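PDB 4WUT: ABC transporter substrate binding protein (Ribose) from Agrobacterium vitis, which probably serves as the periplasmic sugar-binding component of an ABC transporter, and here holds beta-D-fucopyranose in the cleft between its two lobes. Local coordinates for residues F37-K51 against Q265-L279. Residues are numbered along the deposited sequence; the frame is centred on the assembly and turned at random.
Sequences FWQNVQKGADAAIGK and QGSYQMGEKGVDTLL. With FCB (beta-D-fucopyranose), chain E.
The Phe37 ring is wedged between protein and sugar: Ser267 CB lies over one face, 4.0 Å from the ring centroid, and C5 of the fucose covers the opposite face. Beside it, Gln265 NE2 donates to the sugar's O2 (3.1 Å) and also bonds Asp245, while Thr131 holds OE1, so both ends of the amide are fixed. Asn40 ND2 gives Ser267 OG an almost straight bond (2.9 Å, 177°) within its own amide plane; OG faces it because chi1 (59°) sets the hydroxyl between backbone N and carbonyl carbon. Gly44 and Gly271 bring helices 37-49 and 267-279 to an axial distance of 6.3 Å, crossing at -36°, a glycine-mediated close packing backed by CA-H...O contacts such as Gly271 CA to Val41 O (3.4 Å). Both helices belong to the N-terminal lobe of a type I periplasmic binding protein, covering the same side of its sheet. Tyr268 fits as a knob among Asn40, Lys43, Gly44 and Ala47, with Gly44 CA 3.7 Å from its ring centroid. Farther along, Val275 meets Ala45, Ala48 and Ile49, and a water bridges Ala48 O to Asp276 OD1. Behind the helices, Ala45 rests on Ile57, Val41 on Ile113 and Met270 on Thr293.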
loop_
_atom_site.group_PDB
_atom_site.type_symbol
_atom_site.label_atom_id
_atom_site.label_comp_id
_atom_site.label_asym_id
_atom_site.label_seq_id
_atom_site.Cartn_x
_atom_site.Cartn_y
_atom_site.Cartn_z
ATOM N N PHE A 37 0.117 2.140 8.743
ATOM C CA PHE A 37 1.017 1.909 7.623
ATOM C C PHE A 37 1.839 3.173 7.347
ATOM O O PHE A 37 3.053 3.112 7.295
ATOM C CB PHE A 37 0.241 1.469 6.369
ATOM C CG PHE A 37 1.109 1.288 5.151
ATOM C CD1 PHE A 37 1.371 2.345 4.302
ATOM C CD2 PHE A 37 1.663 0.052 4.850
ATOM C CE1 PHE A 37 2.183 2.179 3.192
ATOM C CE2 PHE A 37 2.475 -0.102 3.739
ATOM C CZ PHE A 37 2.721 0.960 2.911
ATOM N N TRP A 38 1.175 4.317 7.165
ATOM C CA TRP A 38 1.903 5.543 6.830
ATOM C C TRP A 38 2.739 6.021 8.009
ATOM O O TRP A 38 3.798 6.609 7.810
ATOM C CB TRP A 38 0.975 6.655 6.298
ATOM C CG TRP A 38 0.356 6.287 4.978
ATOM C CD1 TRP A 38 -0.962 6.076 4.713
ATOM C CD2 TRP A 38 1.053 6.036 3.749
ATOM N NE1 TRP A 38 -1.131 5.724 3.392
ATOM C CE2 TRP A 38 0.093 5.686 2.786
ATOM C CE3 TRP A 38 2.391 6.071 3.381
ATOM C CZ2 TRP A 38 0.437 5.368 1.473
ATOM C CZ3 TRP A 38 2.731 5.755 2.080
ATOM C CH2 TRP A 38 1.761 5.424 1.139
ATOM N N GLN A 39 2.313 5.718 9.238
ATOM C CA GLN A 39 3.130 6.072 10.390
ATOM C C GLN A 39 4.431 5.257 10.445
ATOM O O GLN A 39 5.445 5.726 10.962
ATOM C CB GLN A 39 2.319 5.937 11.677
ATOM C CG GLN A 39 1.299 7.061 11.813
ATOM C CD GLN A 39 0.159 6.748 12.769
ATOM O OE1 GLN A 39 0.159 5.728 13.457
ATOM N NE2 GLN A 39 -0.835 7.634 12.804
ATOM N N ASN A 40 4.399 4.035 9.921
ATOM C CA ASN A 40 5.634 3.249 9.824
ATOM C C ASN A 40 6.563 3.795 8.724
ATOM O O ASN A 40 7.783 3.811 8.891
ATOM C CB ASN A 40 5.344 1.775 9.586
ATOM C CG ASN A 40 6.461 0.873 10.110
ATOM O OD1 ASN A 40 6.952 1.058 11.229
ATOM N ND2 ASN A 40 6.900 -0.081 9.284
ATOM N N VAL A 41 5.989 4.261 7.619
ATOM C CA VAL A 41 6.791 4.979 6.629
ATOM C C VAL A 41 7.442 6.209 7.277
ATOM O O VAL A 41 8.634 6.440 7.095
ATOM C CB VAL A 41 5.945 5.388 5.423
ATOM C CG1 VAL A 41 6.763 6.264 4.460
ATOM C CG2 VAL A 41 5.417 4.147 4.724
ATOM N N GLN A 42 6.668 6.969 8.064
ATOM C CA GLN A 42 7.228 8.121 8.785
ATOM C C GLN A 42 8.390 7.703 9.695
ATOM O O GLN A 42 9.385 8.404 9.796
ATOM C CB GLN A 42 6.157 8.821 9.621
ATOM C CG GLN A 42 6.692 10.047 10.368
ATOM C CD GLN A 42 5.620 10.757 11.166
ATOM O OE1 GLN A 42 4.616 10.159 11.578
ATOM N NE2 GLN A 42 5.832 12.041 11.401
ATOM N N LYS A 43 8.236 6.580 10.388
ATOM C CA LYS A 43 9.292 6.076 11.260
ATOM C C LYS A 43 10.610 5.895 10.496
ATOM O O LYS A 43 11.671 6.303 10.970
ATOM C CB LYS A 43 8.842 4.763 11.910
ATOM C CG LYS A 43 9.738 4.286 13.039
ATOM C CD LYS A 43 9.137 3.067 13.745
ATOM C CE LYS A 43 10.187 2.339 14.578
ATOM N NZ LYS A 43 9.681 1.029 15.088
ATOM N N GLY A 44 10.533 5.273 9.325
ATOM C CA GLY A 44 11.698 5.070 8.478
ATOM C C GLY A 44 12.293 6.388 8.019
ATOM O O GLY A 44 13.506 6.568 8.030
ATOM N N ALA A 45 11.445 7.314 7.602
ATOM C CA ALA A 45 11.933 8.624 7.174
ATOM C C ALA A 45 12.648 9.358 8.312
ATOM O O ALA A 45 13.684 10.003 8.114
ATOM C CB ALA A 45 10.787 9.458 6.640
ATOM N N ASP A 46 12.093 9.252 9.513
ATOM C CA ASP A 46 12.659 9.912 10.680
ATOM C C ASP A 46 14.043 9.352 10.988
ATOM O O ASP A 46 14.951 10.084 11.394
ATOM C CB ASP A 46 11.745 9.715 11.894
ATOM C CG ASP A 46 10.589 10.697 11.928
ATOM O OD1 ASP A 46 10.658 11.730 11.235
ATOM O OD2 ASP A 46 9.614 10.449 12.677
ATOM N N ALA A 47 14.194 8.047 10.809
ATOM C CA ALA A 47 15.460 7.372 11.079
ATOM C C ALA A 47 16.545 7.890 10.142
ATOM O O ALA A 47 17.633 8.256 10.583
ATOM C CB ALA A 47 15.300 5.875 10.924
ATOM N N ALA A 48 16.225 7.948 8.852
ATOM C CA ALA A 48 17.182 8.408 7.846
ATOM C C ALA A 48 17.597 9.856 8.073
ATOM O O ALA A 48 18.776 10.197 7.981
ATOM C CB ALA A 48 16.578 8.270 6.467
ATOM N N ILE A 49 16.625 10.717 8.341
ATOM C CA ILE A 49 16.908 12.137 8.462
ATOM C C ILE A 49 17.767 12.413 9.707
ATOM O O ILE A 49 18.625 13.298 9.701
ATOM C CB ILE A 49 15.601 12.959 8.477
ATOM C CG1 ILE A 49 15.850 14.397 8.023
ATOM C CG2 ILE A 49 14.977 12.940 9.850
ATOM C CD1 ILE A 49 16.129 14.538 6.541
ATOM N N GLY A 50 17.558 11.620 10.755
ATOM C CA GLY A 50 18.264 11.817 12.008
ATOM C C GLY A 50 19.735 11.446 11.975
ATOM O O GLY A 50 20.433 11.602 12.978
ATOM N N LYS A 51 20.214 10.960 10.836
ATOM C CA LYS A 51 21.619 10.574 10.704
ATOM C C LYS A 51 22.432 11.629 9.947
ATOM O O LYS A 51 23.545 11.363 9.483
ATOM C CB LYS A 51 21.722 9.212 10.019
ATOM C CG LYS A 51 21.110 8.095 10.846
ATOM C CD LYS A 51 21.497 6.723 10.340
ATOM C CE LYS A 51 20.996 6.481 8.938
ATOM N NZ LYS A 51 20.961 5.018 8.640
ATOM N N GLN A 265 4.571 -5.496 3.199
ATOM C CA GLN A 265 5.477 -4.672 2.403
ATOM C C GLN A 265 6.633 -4.094 3.226
ATOM O O GLN A 265 6.681 -4.230 4.445
ATOM C CB GLN A 265 4.702 -3.518 1.763
ATOM C CG GLN A 265 3.461 -3.920 1.047
ATOM C CD GLN A 265 2.792 -2.716 0.444
ATOM O OE1 GLN A 265 3.222 -2.208 -0.595
ATOM N NE2 GLN A 265 1.783 -2.220 1.107
ATOM N N GLY A 266 7.583 -3.463 2.546
ATOM C CA GLY A 266 8.701 -2.811 3.207
ATOM C C GLY A 266 8.394 -1.354 3.497
ATOM O O GLY A 266 9.035 -0.430 2.969
ATOM N N SER A 267 7.401 -1.129 4.344
ATOM C CA SER A 267 6.958 0.248 4.595
ATOM C C SER A 267 8.026 1.130 5.271
ATOM O O SER A 267 8.252 2.283 4.883
ATOM C CB SER A 267 5.645 0.265 5.380
ATOM O OG SER A 267 5.749 -0.379 6.619
ATOM N N TYR A 268 8.684 0.598 6.286
ATOM C CA TYR A 268 9.774 1.327 6.922
ATOM C C TYR A 268 10.850 1.651 5.896
ATOM O O TYR A 268 11.347 2.762 5.868
ATOM C CB TYR A 268 10.351 0.486 8.061
ATOM C CG TYR A 268 11.451 1.113 8.885
ATOM C CD1 TYR A 268 12.773 1.046 8.477
ATOM C CD2 TYR A 268 11.174 1.718 10.102
ATOM C CE1 TYR A 268 13.795 1.584 9.259
ATOM C CE2 TYR A 268 12.176 2.261 10.878
ATOM C CZ TYR A 268 13.476 2.196 10.454
ATOM O OH TYR A 268 14.477 2.739 11.239
ATOM N N GLN A 269 11.207 0.673 5.062
ATOM C CA GLN A 269 12.230 0.867 4.046
ATOM C C GLN A 269 11.853 1.972 3.048
ATOM O O GLN A 269 12.704 2.754 2.639
ATOM C CB GLN A 269 12.519 -0.443 3.290
ATOM C CG GLN A 269 13.758 -0.316 2.417
ATOM C CD GLN A 269 14.049 -1.516 1.504
ATOM O OE1 GLN A 269 13.424 -2.584 1.594
ATOM N NE2 GLN A 269 15.012 -1.324 0.606
HETATM N N MSE A 270 10.577 2.060 2.670
HETATM C CA MSE A 270 10.164 3.103 1.744
HETATM C C MSE A 270 10.485 4.472 2.321
HETATM O O MSE A 270 10.965 5.370 1.616
HETATM C CB MSE A 270 8.670 3.000 1.447
HETATM C CG MSE A 270 8.274 1.774 0.635
HETATM SE SE MSE A 270 6.340 1.746 0.371
HETATM C CE MSE A 270 6.076 -0.168 0.236
ATOM N N GLY A 271 10.212 4.650 3.608
ATOM C CA GLY A 271 10.516 5.901 4.268
ATOM C C GLY A 271 12.016 6.128 4.415
ATOM O O GLY A 271 12.518 7.194 4.081
ATOM N N GLU A 272 12.748 5.129 4.919
ATOM C CA GLU A 272 14.164 5.309 5.192
ATOM C C GLU A 272 14.947 5.502 3.891
ATOM O O GLU A 272 15.697 6.477 3.745
ATOM C CB GLU A 272 14.720 4.110 5.969
ATOM C CG GLU A 272 16.073 4.364 6.618
ATOM C CD GLU A 272 16.666 3.114 7.228
ATOM O OE1 GLU A 272 16.349 2.005 6.747
ATOM O OE2 GLU A 272 17.448 3.246 8.192
ATOM N N LYS A 273 14.768 4.580 2.948
ATOM C CA LYS A 273 15.494 4.666 1.679
ATOM C C LYS A 273 14.940 5.764 0.785
ATOM O O LYS A 273 15.651 6.305 -0.067
ATOM C CB LYS A 273 15.494 3.338 0.927
ATOM C CG LYS A 273 16.459 3.361 -0.253
ATOM C CD LYS A 273 17.017 2.018 -0.579
ATOM C CE LYS A 273 17.949 2.148 -1.782
ATOM N NZ LYS A 273 18.903 1.021 -1.905
ATOM N N GLY A 274 13.686 6.119 0.989
ATOM C CA GLY A 274 13.130 7.269 0.282
ATOM C C GLY A 274 13.900 8.537 0.620
ATOM O O GLY A 274 14.345 9.291 -0.272
ATOM N N VAL A 275 14.048 8.799 1.914
ATOM C CA VAL A 275 14.778 9.969 2.369
ATOM C C VAL A 275 16.264 9.843 1.972
ATOM O O VAL A 275 16.874 10.792 1.477
ATOM C CB VAL A 275 14.588 10.192 3.893
ATOM C CG1 VAL A 275 15.570 11.212 4.414
ATOM C CG2 VAL A 275 13.170 10.650 4.189
ATOM N N ASP A 276 16.849 8.665 2.130
ATOM C CA ASP A 276 18.252 8.523 1.778
ATOM C C ASP A 276 18.476 8.760 0.279
ATOM O O ASP A 276 19.526 9.287 -0.118
ATOM C CB ASP A 276 18.805 7.173 2.228
ATOM C CG ASP A 276 19.060 7.125 3.738
ATOM O OD1 ASP A 276 19.300 8.192 4.350
ATOM O OD2 ASP A 276 19.020 6.025 4.319
ATOM N N THR A 277 17.491 8.414 -0.542
ATOM C CA THR A 277 17.622 8.607 -1.991
ATOM C C THR A 277 17.592 10.099 -2.314
ATOM O O THR A 277 18.369 10.598 -3.140
ATOM C CB THR A 277 16.516 7.845 -2.762
ATOM O OG1 THR A 277 16.668 6.429 -2.533
ATOM C CG2 THR A 277 16.602 8.135 -4.241
ATOM N N LEU A 278 16.686 10.816 -1.658
ATOM C CA LEU A 278 16.641 12.266 -1.826
ATOM C C LEU A 278 17.928 12.938 -1.345
ATOM O O LEU A 278 18.422 13.853 -1.985
ATOM C CB LEU A 278 15.430 12.851 -1.113
ATOM C CG LEU A 278 14.117 12.561 -1.841
ATOM C CD1 LEU A 278 12.926 12.915 -0.934
ATOM C CD2 LEU A 278 14.022 13.285 -3.201
ATOM N N LEU A 279 18.489 12.462 -0.234
ATOM C CA LEU A 279 19.741 13.015 0.268
ATOM C C LEU A 279 20.863 12.820 -0.756
ATOM O O LEU A 279 21.695 13.698 -0.938
ATOM C CB LEU A 279 20.118 12.379 1.611
ATOM C CG LEU A 279 19.191 12.765 2.774
ATOM C CD1 LEU A 279 19.521 11.954 4.006
ATOM C CD2 LEU A 279 19.280 14.265 3.067
HETATM C C1 FCB E . -0.868 -0.013 1.620
HETATM C C2 FCB E . -0.823 0.606 0.230
HETATM C C3 FCB E . -0.821 2.035 0.286
HETATM C C4 FCB E . -2.002 2.553 1.149
HETATM C C5 FCB E . -1.892 1.790 2.498
HETATM C C6 FCB E . -3.015 2.192 3.498
HETATM O O1 FCB E . -1.177 -1.312 1.432
HETATM O O2 FCB E . 0.420 0.152 -0.374
HETATM O O3 FCB E . -0.935 2.504 -1.082
HETATM O O4 FCB E . -3.274 2.340 0.487
HETATM O O5 FCB E . -2.029 0.452 2.295
HETATM O O HOH W 1 20.494 9.121 6.481
#